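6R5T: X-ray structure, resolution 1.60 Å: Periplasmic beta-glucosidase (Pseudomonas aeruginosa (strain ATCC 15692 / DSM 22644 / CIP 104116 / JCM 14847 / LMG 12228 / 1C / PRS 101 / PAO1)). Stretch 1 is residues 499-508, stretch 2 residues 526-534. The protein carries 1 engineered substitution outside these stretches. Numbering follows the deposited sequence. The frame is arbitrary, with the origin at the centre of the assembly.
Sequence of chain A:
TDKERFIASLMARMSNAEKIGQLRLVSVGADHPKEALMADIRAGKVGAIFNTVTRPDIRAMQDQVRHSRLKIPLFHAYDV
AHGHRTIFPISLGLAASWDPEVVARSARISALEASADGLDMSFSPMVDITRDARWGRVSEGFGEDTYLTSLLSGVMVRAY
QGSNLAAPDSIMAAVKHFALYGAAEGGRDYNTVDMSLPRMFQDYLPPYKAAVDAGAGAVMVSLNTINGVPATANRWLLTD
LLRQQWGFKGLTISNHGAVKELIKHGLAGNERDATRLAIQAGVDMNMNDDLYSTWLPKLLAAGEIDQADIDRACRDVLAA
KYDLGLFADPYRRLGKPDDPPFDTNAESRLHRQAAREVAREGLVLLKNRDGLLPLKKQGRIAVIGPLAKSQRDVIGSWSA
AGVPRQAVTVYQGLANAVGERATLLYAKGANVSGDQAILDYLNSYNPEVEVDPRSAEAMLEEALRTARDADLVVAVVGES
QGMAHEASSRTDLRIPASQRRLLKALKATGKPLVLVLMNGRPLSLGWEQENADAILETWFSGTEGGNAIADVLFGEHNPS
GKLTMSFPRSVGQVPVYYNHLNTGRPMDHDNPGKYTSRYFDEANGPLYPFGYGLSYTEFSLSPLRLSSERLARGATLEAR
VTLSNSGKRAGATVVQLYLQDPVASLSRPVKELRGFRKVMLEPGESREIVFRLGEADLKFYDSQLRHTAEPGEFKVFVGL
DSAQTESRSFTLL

Stretch 1 (499-508) QRRLLKALKA
Stretch 2, residues 526-534: GWEQENADA

Two helices of one chain of a periplasmic beta-glucosidase pack side by side and nearly parallel, their N-to-C directions 15° apart and their axes 11.6 Å apart at closest approach. Residues 499-508 continue a helix that begins earlier in the chain, with i to i+4 backbone hydrogen bonds such as Lys507 N to Leu503 O (2.9 Å); residues 526-531 form a short helix. The register sets Leu503 CA 8.5 Å from Glu528 CA and Lys507 CA 7.3 Å from Asn531 CA. Together they bury 371 Å². Gly526 (phi/psi -62/-45) lies beyond the contact, its O receiving Glu530 N at 3.2 Å. Trp527, pointing toward the first helix with chi1 t and chi2 96°, gives the largest covered area of either stretch. Its wide indole suits a seam lined by aliphatic chain: Leu503 CB (chi1 m, chi2 t) lies 3.9 Å from Trp527 CZ3, and Leu503 O lies 3.7 Å from Trp527 CH2. Lys504, leaving its backbone sideways with chi1 m and chi2 to chi4 t, stretches over one face of the indole. Lys504 CE sits 4.1 Å from the centroid of the Trp527 five-membered ring, 17° off the normal, a CH-pi contact; Lys504 NZ makes an off-centre cation-pi contact with the same centroid at 4.9 Å. Lys507 CB meets the ring edge, 4.0 Å from Trp527 CH2. Glu528 starts sideways, but chi1 m and chi2 p bring its buried carboxylate nearer: Glu528 OE2 is 4.0 Å from Arg500 CD and 4.1 Å from Leu503 CD1, contacts with carbon rather than a salt bridge. Asn531 (phi/psi -112/-35, chi1 m, chi2 -80°) points toward the first helix and turns its amide back along its own helix, Asn531 ND2 donating to Trp527 O at 3.0 Å. Its backbone carbonyl takes the single direct hydrogen bond between the stretches, from Lys507 NZ to Asn531 O at 2.8 Å. A long lysine suits this reach: chi1 t, chi2 p, then chi3 and chi4 t carry the ammonium across, with Lys507 CE 3.7 Å from Asn531 OD1. Ala532 leaves helical geometry at -66/153, although Ala532 N still donates to Glu528 O at 2.8 Å. Beyond it, Asp533 (-86/-30, chi1 m) brings its carboxylate closer to Lys507, and one water links them, accepting from Lys507 NZ at 2.9 Å and donating to Asp533 OD2 at 2.8 Å. Ala534 is extended at -148/152.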

# COMPACT_ATOMS: atom_id res chain seq x y z
N GLN A 499 22.03 10.75 -13.13
CA GLN A 499 23.17 10.17 -12.41
C GLN A 499 23.39 8.70 -12.81
O GLN A 499 24.53 8.24 -12.76
CB GLN A 499 22.97 10.38 -10.93
CG GLN A 499 22.97 11.84 -10.51
CD GLN A 499 22.67 11.93 -9.03
OE1 GLN A 499 23.48 11.40 -8.26
NE2 GLN A 499 21.55 12.53 -8.64
N ARG A 500 22.33 7.93 -13.07
CA ARG A 500 22.52 6.51 -13.50
C ARG A 500 23.18 6.49 -14.88
O ARG A 500 24.02 5.62 -15.11
CB ARG A 500 21.21 5.74 -13.53
CG ARG A 500 20.64 5.54 -12.15
CD ARG A 500 19.47 4.57 -12.04
NE ARG A 500 18.30 5.24 -12.51
CZ ARG A 500 17.77 5.08 -13.71
NH1 ARG A 500 18.27 4.15 -14.51
NH2 ARG A 500 16.72 5.78 -14.06
N ARG A 501 22.86 7.46 -15.73
CA ARG A 501 23.53 7.57 -17.05
C ARG A 501 25.03 7.79 -16.81
O ARG A 501 25.88 7.15 -17.51
CB ARG A 501 22.91 8.72 -17.82
CG ARG A 501 23.43 8.84 -19.24
CD ARG A 501 22.66 9.95 -19.93
NE ARG A 501 23.17 10.11 -21.28
CZ ARG A 501 22.96 11.18 -22.05
NH1 ARG A 501 22.29 12.23 -21.58
NH2 ARG A 501 23.48 11.23 -23.26
N LEU A 502 25.37 8.69 -15.90
CA LEU A 502 26.77 8.96 -15.48
C LEU A 502 27.44 7.67 -15.01
O LEU A 502 28.58 7.33 -15.42
CB LEU A 502 26.77 10.07 -14.40
CG LEU A 502 28.09 10.33 -13.70
CD1 LEU A 502 29.11 10.87 -14.69
CD2 LEU A 502 27.87 11.29 -12.55
N LEU A 503 26.78 6.94 -14.09
CA LEU A 503 27.38 5.72 -13.52
C LEU A 503 27.61 4.70 -14.65
O LEU A 503 28.66 4.06 -14.61
CB LEU A 503 26.44 5.11 -12.48
CG LEU A 503 26.28 5.90 -11.18
CD1 LEU A 503 25.41 5.10 -10.22
CD2 LEU A 503 27.59 6.24 -10.53
N LYS A 504 26.69 4.54 -15.58
CA LYS A 504 26.85 3.52 -16.66
C LYS A 504 28.06 3.92 -17.50
O LYS A 504 28.88 3.05 -17.89
CB LYS A 504 25.60 3.40 -17.51
CG LYS A 504 24.49 2.63 -16.80
CD LYS A 504 23.16 2.57 -17.51
CE LYS A 504 22.10 2.02 -16.57
NZ LYS A 504 20.88 1.56 -17.28
N ALA A 505 28.19 5.20 -17.80
CA ALA A 505 29.34 5.67 -18.62
C ALA A 505 30.63 5.51 -17.85
O ALA A 505 31.65 5.07 -18.43
CB ALA A 505 29.08 7.10 -19.06
N LEU A 506 30.64 5.78 -16.54
CA LEU A 506 31.86 5.62 -15.72
C LEU A 506 32.24 4.13 -15.68
O LEU A 506 33.43 3.79 -15.74
CB LEU A 506 31.64 6.17 -14.32
CG LEU A 506 31.56 7.69 -14.22
CD1 LEU A 506 31.08 8.07 -12.83
CD2 LEU A 506 32.90 8.35 -14.51
N LYS A 507 31.25 3.25 -15.55
CA LYS A 507 31.54 1.80 -15.49
C LYS A 507 32.28 1.39 -16.77
O LYS A 507 33.24 0.57 -16.67
CB LYS A 507 30.22 1.05 -15.36
CG LYS A 507 30.28 -0.48 -15.42
CD LYS A 507 31.08 -1.09 -14.33
CE LYS A 507 31.15 -2.61 -14.45
NZ LYS A 507 31.86 -3.17 -13.28
N ALA A 508 31.85 1.95 -17.89
CA ALA A 508 32.37 1.55 -19.23
C ALA A 508 33.84 1.98 -19.40
O ALA A 508 34.55 1.44 -20.29
CB ALA A 508 31.47 2.12 -20.28
N GLY A 526 19.60 -2.24 -7.86
CA GLY A 526 19.96 -3.53 -8.50
C GLY A 526 21.12 -3.37 -9.47
O GLY A 526 22.00 -4.23 -9.44
N TRP A 527 21.11 -2.34 -10.33
CA TRP A 527 22.21 -2.17 -11.32
C TRP A 527 23.50 -1.93 -10.55
O TRP A 527 24.57 -2.47 -10.89
CB TRP A 527 21.94 -1.03 -12.30
CG TRP A 527 23.04 -0.83 -13.29
CD1 TRP A 527 23.10 -1.35 -14.56
CD2 TRP A 527 24.24 -0.07 -13.13
NE1 TRP A 527 24.25 -0.96 -15.18
CE2 TRP A 527 25.00 -0.22 -14.31
CE3 TRP A 527 24.76 0.67 -12.08
CZ2 TRP A 527 26.23 0.40 -14.47
CZ3 TRP A 527 25.99 1.26 -12.22
CH2 TRP A 527 26.70 1.13 -13.42
N GLU A 528 23.41 -1.09 -9.53
CA GLU A 528 24.61 -0.71 -8.73
C GLU A 528 25.20 -1.94 -8.03
O GLU A 528 26.43 -2.13 -8.03
CB GLU A 528 24.23 0.40 -7.74
CG GLU A 528 23.82 1.69 -8.42
CD GLU A 528 22.40 1.75 -9.01
OE1 GLU A 528 21.58 0.79 -8.85
OE2 GLU A 528 22.09 2.76 -9.70
N GLN A 529 24.35 -2.76 -7.43
CA GLN A 529 24.85 -3.96 -6.71
C GLN A 529 25.54 -4.91 -7.73
O GLN A 529 26.46 -5.65 -7.34
CB GLN A 529 23.70 -4.61 -5.96
CG GLN A 529 24.08 -5.93 -5.27
CD GLN A 529 25.16 -5.83 -4.23
OE1 GLN A 529 25.38 -4.79 -3.62
NE2 GLN A 529 25.89 -6.93 -4.05
N GLU A 530 25.09 -4.95 -8.97
CA GLU A 530 25.70 -5.83 -10.00
C GLU A 530 27.02 -5.22 -10.51
O GLU A 530 27.99 -5.98 -10.77
CB GLU A 530 24.70 -6.05 -11.10
CG GLU A 530 25.14 -7.06 -12.14
CD GLU A 530 25.57 -8.41 -11.59
OE1 GLU A 530 26.52 -8.98 -12.16
OE2 GLU A 530 24.94 -8.93 -10.61
N ASN A 531 27.10 -3.90 -10.65
CA ASN A 531 28.17 -3.28 -11.47
C ASN A 531 29.18 -2.49 -10.64
O ASN A 531 30.34 -2.32 -11.09
CB ASN A 531 27.54 -2.38 -12.53
CG ASN A 531 26.87 -3.21 -13.59
OD1 ASN A 531 27.58 -3.70 -14.47
ND2 ASN A 531 25.56 -3.42 -13.52
N ALA A 532 28.77 -1.82 -9.56
CA ALA A 532 29.76 -1.01 -8.81
C ALA A 532 30.78 -1.95 -8.19
O ALA A 532 30.43 -3.10 -7.86
CB ALA A 532 29.13 -0.18 -7.73
N ASP A 533 31.99 -1.49 -7.95
CA ASP A 533 32.96 -2.36 -7.25
C ASP A 533 32.79 -2.22 -5.75
O ASP A 533 33.07 -3.16 -5.05
CB ASP A 533 34.37 -2.04 -7.70
CG ASP A 533 34.51 -2.32 -9.19
OD1 ASP A 533 34.23 -3.48 -9.60
OD2 ASP A 533 34.75 -1.38 -9.97
N ALA A 534 32.37 -1.06 -5.23
CA ALA A 534 32.06 -0.95 -3.80
C ALA A 534 30.94 0.07 -3.66
O ALA A 534 30.80 0.95 -4.54
CB ALA A 534 33.24 -0.54 -2.96
O HOH W 1 34.39 -1.92 -12.65